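Local coordinates for protein putative hydrolase (Acinetobacter sp. NBRC 100985, PDB 4XUK) that probably hydrolyses organophosphate triesters and lactones at a two-zinc centre of the metallo-beta-lactamase superfamily, at residues Y180-I192 against P199-E211. The protein carries 2 engineered substitutions. Residues are numbered along the deposited sequence; the frame is centred on the assembly and turned at random.
Sequences YKLGDDIQGFKVI and PGHFSYELKTKGE
Phe202, Ile192 and Tyr204 are the residues most buried where segments 180-192 and 199-211 meet, their strands 189-192 and 202-208 forming an antiparallel beta hairpin in one of the two mixed sheets of the metallo-beta-lactamase alpha-beta/beta-alpha sandwich. Ile192 and Ser203 form a hydrogen-bonded pair, Ile192 N to Ser203 O at 2.9 Å and Ser203 N to Ile192 O at 2.8 Å, and Lys190 with Glu205 repeats the pattern. On the partly exposed face that Ile192 shares with Glu205, CG1 of Ile192 stands anti to the carbonyl carbon (chi1 -57°). Beta-branched isoleucine favours the extended backbone, and its CD1 covers the extended chain of Glu205, touching both CB at 3.7 Å and OE1 at 3.5 Å.

Tyr204, Phe189 and Val191 point the other way, into the interior between the two sheets. Here Val191 CG1 lies at the edge of the Tyr204 ring, and Leu206 CG sits over a face of Phe189 in a CH-pi contact, 4.0 Å from the ring centroid. Phe202 meets Tyr180, the end of strand 177-180 in the facing sheet, as a T-shaped pair with planes at 83°: Tyr180 CE1 stands over the Phe202 face near its rim, while Val191 CB packs 3.8 Å from Phe202 CD2. These flat rings thus join the two sheets, and neighbouring His201 bonds through NE2 to the backbone N of the zinc ligand Asp218. Tyrosine adds a polar end to this buried layer: Tyr204 OH is hydrogen-bonded to Leu106 O and lies 2.7 Å from Tyr180 OH.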
loop_
_atom_site.group_PDB
_atom_site.type_symbol
_atom_site.label_atom_id
_atom_site.label_comp_id
_atom_site.label_asym_id
_atom_site.label_seq_id
_atom_site.Cartn_x
_atom_site.Cartn_y
_atom_site.Cartn_z
ATOM N N TYR A 180 -25.613 3.311 -22.001
ATOM C CA TYR A 180 -25.060 2.416 -23.019
ATOM C C TYR A 180 -25.617 1.008 -22.867
ATOM O O TYR A 180 -26.230 0.671 -21.844
ATOM C CB TYR A 180 -23.524 2.366 -22.951
ATOM C CG TYR A 180 -22.996 1.851 -21.627
ATOM C CD1 TYR A 180 -22.990 0.488 -21.338
ATOM C CD2 TYR A 180 -22.516 2.727 -20.662
ATOM C CE1 TYR A 180 -22.529 0.017 -20.133
ATOM C CE2 TYR A 180 -22.039 2.261 -19.444
ATOM C CZ TYR A 180 -22.051 0.906 -19.192
ATOM O OH TYR A 180 -21.590 0.423 -17.986
ATOM N N LYS A 181 -25.340 0.172 -23.837
ATOM C CA LYS A 181 -25.706 -1.219 -23.780
ATOM C C LYS A 181 -24.491 -2.113 -23.924
ATOM O O LYS A 181 -23.500 -1.699 -24.423
ATOM C CB LYS A 181 -26.703 -1.509 -24.887
ATOM C CG LYS A 181 -28.105 -1.161 -24.515
ATOM C CD LYS A 181 -28.554 -1.892 -23.236
ATOM C CE LYS A 181 -28.066 -3.345 -23.178
ATOM N NZ LYS A 181 -27.246 -3.638 -21.989
ATOM N N LEU A 182 -24.603 -3.352 -23.529
ATOM C CA LEU A 182 -23.582 -4.344 -23.749
ATOM C C LEU A 182 -23.022 -4.270 -25.168
ATOM O O LEU A 182 -23.796 -4.021 -26.039
ATOM C CB LEU A 182 -24.288 -5.650 -23.546
ATOM C CG LEU A 182 -23.502 -6.871 -23.202
ATOM C CD1 LEU A 182 -22.168 -6.559 -22.530
ATOM C CD2 LEU A 182 -24.408 -7.732 -22.377
ATOM N N GLY A 183 -21.718 -4.485 -25.411
ATOM C CA GLY A 183 -21.190 -4.416 -26.761
ATOM C C GLY A 183 -20.675 -3.029 -27.091
ATOM O O GLY A 183 -19.860 -2.861 -28.006
ATOM N N ASP A 184 -21.145 -2.030 -26.347
ATOM C CA ASP A 184 -20.726 -0.661 -26.546
ATOM C C ASP A 184 -19.279 -0.461 -26.074
ATOM O O ASP A 184 -18.885 -0.971 -25.075
ATOM C CB ASP A 184 -21.679 0.334 -25.885
ATOM C CG ASP A 184 -22.915 0.585 -26.679
ATOM O OD1 ASP A 184 -23.068 -0.021 -27.736
ATOM O OD2 ASP A 184 -23.769 1.383 -26.257
ATOM N N ASP A 185 -18.473 0.185 -26.873
ATOM C CA ASP A 185 -17.143 0.601 -26.447
ATOM C C ASP A 185 -17.207 2.105 -26.241
ATOM O O ASP A 185 -17.767 2.817 -27.072
ATOM C CB ASP A 185 -16.109 0.284 -27.526
ATOM C CG ASP A 185 -15.504 -1.107 -27.389
ATOM O OD1 ASP A 185 -16.095 -1.983 -26.717
ATOM O OD2 ASP A 185 -14.424 -1.326 -27.979
ATOM N N ILE A 186 -16.649 2.589 -25.136
ATOM C CA ILE A 186 -16.617 4.024 -24.867
ATOM C C ILE A 186 -15.194 4.460 -24.581
ATOM O O ILE A 186 -14.602 4.007 -23.600
ATOM C CB ILE A 186 -17.478 4.378 -23.648
ATOM C CG1 ILE A 186 -18.886 3.811 -23.817
ATOM C CG2 ILE A 186 -17.489 5.895 -23.422
ATOM C CD1 ILE A 186 -19.636 3.629 -22.528
ATOM N N GLN A 187 -14.658 5.336 -25.436
ATOM C CA GLN A 187 -13.300 5.868 -25.284
ATOM C C GLN A 187 -12.258 4.761 -25.237
ATOM O O GLN A 187 -11.237 4.884 -24.550
ATOM C CB GLN A 187 -13.188 6.725 -24.019
ATOM C CG GLN A 187 -13.961 8.040 -24.071
ATOM C CD GLN A 187 -13.171 9.154 -24.744
ATOM O OE1 GLN A 187 -12.368 8.908 -25.648
ATOM N NE2 GLN A 187 -13.405 10.388 -24.310
ATOM N N GLY A 188 -12.527 3.673 -25.952
ATOM C CA GLY A 188 -11.612 2.548 -25.987
ATOM C C GLY A 188 -11.798 1.589 -24.827
ATOM O O GLY A 188 -11.106 0.572 -24.750
ATOM N N PHE A 189 -12.720 1.911 -23.923
ATOM C CA PHE A 189 -13.043 1.007 -22.824
ATOM C C PHE A 189 -14.117 0.024 -23.254
ATOM O O PHE A 189 -15.069 0.396 -23.947
ATOM C CB PHE A 189 -13.528 1.779 -21.586
ATOM C CG PHE A 189 -12.446 2.573 -20.898
ATOM C CD1 PHE A 189 -12.004 3.784 -21.429
ATOM C CD2 PHE A 189 -11.877 2.109 -19.723
ATOM C CE1 PHE A 189 -11.009 4.522 -20.791
ATOM C CE2 PHE A 189 -10.892 2.834 -19.082
ATOM C CZ PHE A 189 -10.450 4.042 -19.616
ATOM N N LYS A 190 -13.976 -1.219 -22.848
ATOM C CA LYS A 190 -14.994 -2.209 -23.055
ATOM C C LYS A 190 -15.909 -2.385 -21.834
ATOM O O LYS A 190 -15.470 -2.498 -20.737
ATOM C CB LYS A 190 -14.390 -3.506 -23.460
ATOM C CG LYS A 190 -15.414 -4.552 -23.620
ATOM C CD LYS A 190 -14.830 -5.830 -24.113
ATOM C CE LYS A 190 -15.841 -6.940 -24.048
ATOM N NZ LYS A 190 -15.270 -7.963 -24.929
ATOM N N VAL A 191 -17.193 -2.398 -22.071
ATOM C CA VAL A 191 -18.127 -2.525 -20.958
ATOM C C VAL A 191 -18.448 -3.998 -20.684
ATOM O O VAL A 191 -18.690 -4.783 -21.605
ATOM C CB VAL A 191 -19.404 -1.656 -21.156
ATOM C CG1 VAL A 191 -19.019 -0.213 -21.465
ATOM C CG2 VAL A 191 -20.290 -2.200 -22.254
ATOM N N ILE A 192 -18.413 -4.372 -19.409
ATOM C CA ILE A 192 -18.609 -5.761 -19.018
ATOM C C ILE A 192 -19.717 -5.871 -17.989
ATOM O O ILE A 192 -19.670 -5.229 -16.929
ATOM C CB ILE A 192 -17.293 -6.366 -18.471
ATOM C CG1 ILE A 192 -16.195 -6.233 -19.533
ATOM C CG2 ILE A 192 -17.483 -7.820 -18.045
ATOM C CD1 ILE A 192 -14.838 -6.691 -19.077
ATOM N N PRO A 199 -28.772 -3.904 -10.241
ATOM C CA PRO A 199 -29.258 -4.607 -11.436
ATOM C C PRO A 199 -28.502 -4.263 -12.721
ATOM O O PRO A 199 -28.542 -5.059 -13.663
ATOM C CB PRO A 199 -30.726 -4.177 -11.518
ATOM C CG PRO A 199 -31.101 -3.861 -10.097
ATOM C CD PRO A 199 -29.863 -3.225 -9.516
ATOM N N GLY A 200 -27.812 -3.123 -12.764
ATOM C CA GLY A 200 -27.088 -2.733 -13.964
ATOM C C GLY A 200 -25.621 -2.434 -13.704
ATOM O O GLY A 200 -25.005 -1.620 -14.404
ATOM N N HIS A 201 -25.056 -3.103 -12.702
ATOM C CA HIS A 201 -23.649 -2.907 -12.373
ATOM C C HIS A 201 -22.785 -3.402 -13.515
ATOM O O HIS A 201 -22.969 -4.521 -13.996
ATOM C CB HIS A 201 -23.285 -3.639 -11.076
ATOM C CG HIS A 201 -21.919 -3.305 -10.563
ATOM N ND1 HIS A 201 -20.773 -3.884 -11.063
ATOM C CD2 HIS A 201 -21.515 -2.442 -9.600
ATOM C CE1 HIS A 201 -19.722 -3.397 -10.424
ATOM N NE2 HIS A 201 -20.144 -2.517 -9.537
ATOM N N PHE A 202 -21.863 -2.555 -13.967
ATOM C CA PHE A 202 -20.921 -2.929 -15.011
ATOM C C PHE A 202 -19.496 -2.636 -14.569
ATOM O O PHE A 202 -19.247 -1.713 -13.776
ATOM C CB PHE A 202 -21.172 -2.119 -16.289
ATOM C CG PHE A 202 -22.111 -2.774 -17.276
ATOM C CD1 PHE A 202 -23.452 -2.955 -16.969
ATOM C CD2 PHE A 202 -21.655 -3.164 -18.529
ATOM C CE1 PHE A 202 -24.327 -3.539 -17.893
ATOM C CE2 PHE A 202 -22.519 -3.745 -19.453
ATOM C CZ PHE A 202 -23.854 -3.938 -19.129
ATOM N N SER A 203 -18.555 -3.401 -15.104
ATOM C CA SER A 203 -17.145 -3.092 -14.927
ATOM C C SER A 203 -16.610 -2.619 -16.272
ATOM O O SER A 203 -17.278 -2.788 -17.291
ATOM C CB SER A 203 -16.378 -4.318 -14.421
ATOM O OG SER A 203 -16.972 -4.833 -13.242
ATOM N N TYR A 204 -15.413 -2.026 -16.277
ATOM C CA TYR A 204 -14.844 -1.472 -17.494
ATOM C C TYR A 204 -13.427 -1.994 -17.704
ATOM O O TYR A 204 -12.591 -1.921 -16.797
ATOM C CB TYR A 204 -14.839 0.059 -17.423
ATOM C CG TYR A 204 -16.215 0.650 -17.241
ATOM C CD1 TYR A 204 -17.107 0.710 -18.307
ATOM C CD2 TYR A 204 -16.629 1.138 -16.004
ATOM C CE1 TYR A 204 -18.371 1.243 -18.151
ATOM C CE2 TYR A 204 -17.899 1.681 -15.838
ATOM C CZ TYR A 204 -18.763 1.721 -16.913
ATOM O OH TYR A 204 -20.032 2.257 -16.766
ATOM N N GLU A 205 -13.161 -2.529 -18.895
ATOM C CA GLU A 205 -11.831 -3.053 -19.208
ATOM C C GLU A 205 -11.086 -2.166 -20.210
ATOM O O GLU A 205 -11.624 -1.801 -21.267
ATOM C CB GLU A 205 -11.919 -4.488 -19.731
ATOM C CG GLU A 205 -10.550 -5.134 -19.948
ATOM C CD GLU A 205 -10.653 -6.589 -20.355
ATOM O OE1 GLU A 205 -11.779 -7.047 -20.645
ATOM O OE2 GLU A 205 -9.608 -7.267 -20.382
ATOM N N LEU A 206 -9.853 -1.823 -19.849
ATOM C CA LEU A 206 -8.955 -1.027 -20.678
ATOM C C LEU A 206 -7.812 -1.931 -21.101
ATOM O O LEU A 206 -7.032 -2.378 -20.263
ATOM C CB LEU A 206 -8.367 0.133 -19.863
ATOM C CG LEU A 206 -7.948 1.470 -20.507
ATOM C CD1 LEU A 206 -6.596 1.953 -19.998
ATOM C CD2 LEU A 206 -7.983 1.446 -22.022
ATOM N N LYS A 207 -7.708 -2.219 -22.391
ATOM C CA LYS A 207 -6.556 -2.977 -22.878
ATOM C C LYS A 207 -5.490 -2.044 -23.439
ATOM O O LYS A 207 -5.738 -1.273 -24.366
ATOM C CB LYS A 207 -6.979 -4.027 -23.911
ATOM C CG LYS A 207 -8.028 -5.000 -23.376
ATOM C CD LYS A 207 -8.349 -6.116 -24.368
ATOM C CE LYS A 207 -9.698 -6.767 -24.056
ATOM N NZ LYS A 207 -10.854 -5.904 -24.461
ATOM N N THR A 208 -4.302 -2.102 -22.849
ATOM C CA THR A 208 -3.175 -1.332 -23.339
ATOM C C THR A 208 -2.132 -2.305 -23.868
ATOM O O THR A 208 -2.331 -3.523 -23.835
ATOM C CB THR A 208 -2.555 -0.492 -22.217
ATOM O OG1 THR A 208 -1.860 -1.354 -21.306
ATOM C CG2 THR A 208 -3.644 0.256 -21.451
ATOM N N LYS A 209 -1.028 -1.769 -24.371
ATOM C CA LYS A 209 0.070 -2.601 -24.845
ATOM C C LYS A 209 0.639 -3.455 -23.718
ATOM O O LYS A 209 1.220 -2.937 -22.764
ATOM C CB LYS A 209 1.167 -1.725 -25.447
ATOM C CG LYS A 209 1.484 -0.484 -24.621
ATOM C CD LYS A 209 0.826 0.759 -25.200
ATOM C CE LYS A 209 1.587 1.280 -26.416
ATOM N NZ LYS A 209 0.786 2.277 -27.181
ATOM N N GLY A 210 0.447 -4.767 -23.818
ATOM C CA GLY A 210 0.998 -5.692 -22.840
ATOM C C GLY A 210 0.344 -5.727 -21.460
ATOM O O GLY A 210 0.874 -6.362 -20.544
ATOM N N GLU A 211 -0.800 -5.063 -21.301
ATOM C CA GLU A 211 -1.471 -5.041 -19.996
ATOM C C GLU A 211 -2.963 -4.761 -20.126
ATOM O O GLU A 211 -3.371 -3.837 -20.834
ATOM C CB GLU A 211 -0.820 -4.000 -19.076
ATOM C CG GLU A 211 -1.442 -3.904 -17.695
ATOM C CD GLU A 211 -0.636 -3.014 -16.767
ATOM O OE1 GLU A 211 0.461 -2.574 -17.160
ATOM O OE2 GLU A 211 -1.095 -2.746 -15.642
HETATM O O HOH W 1 -23.376 0.777 -15.185
HETATM O O HOH W 2 -10.620 -2.304 -23.634
#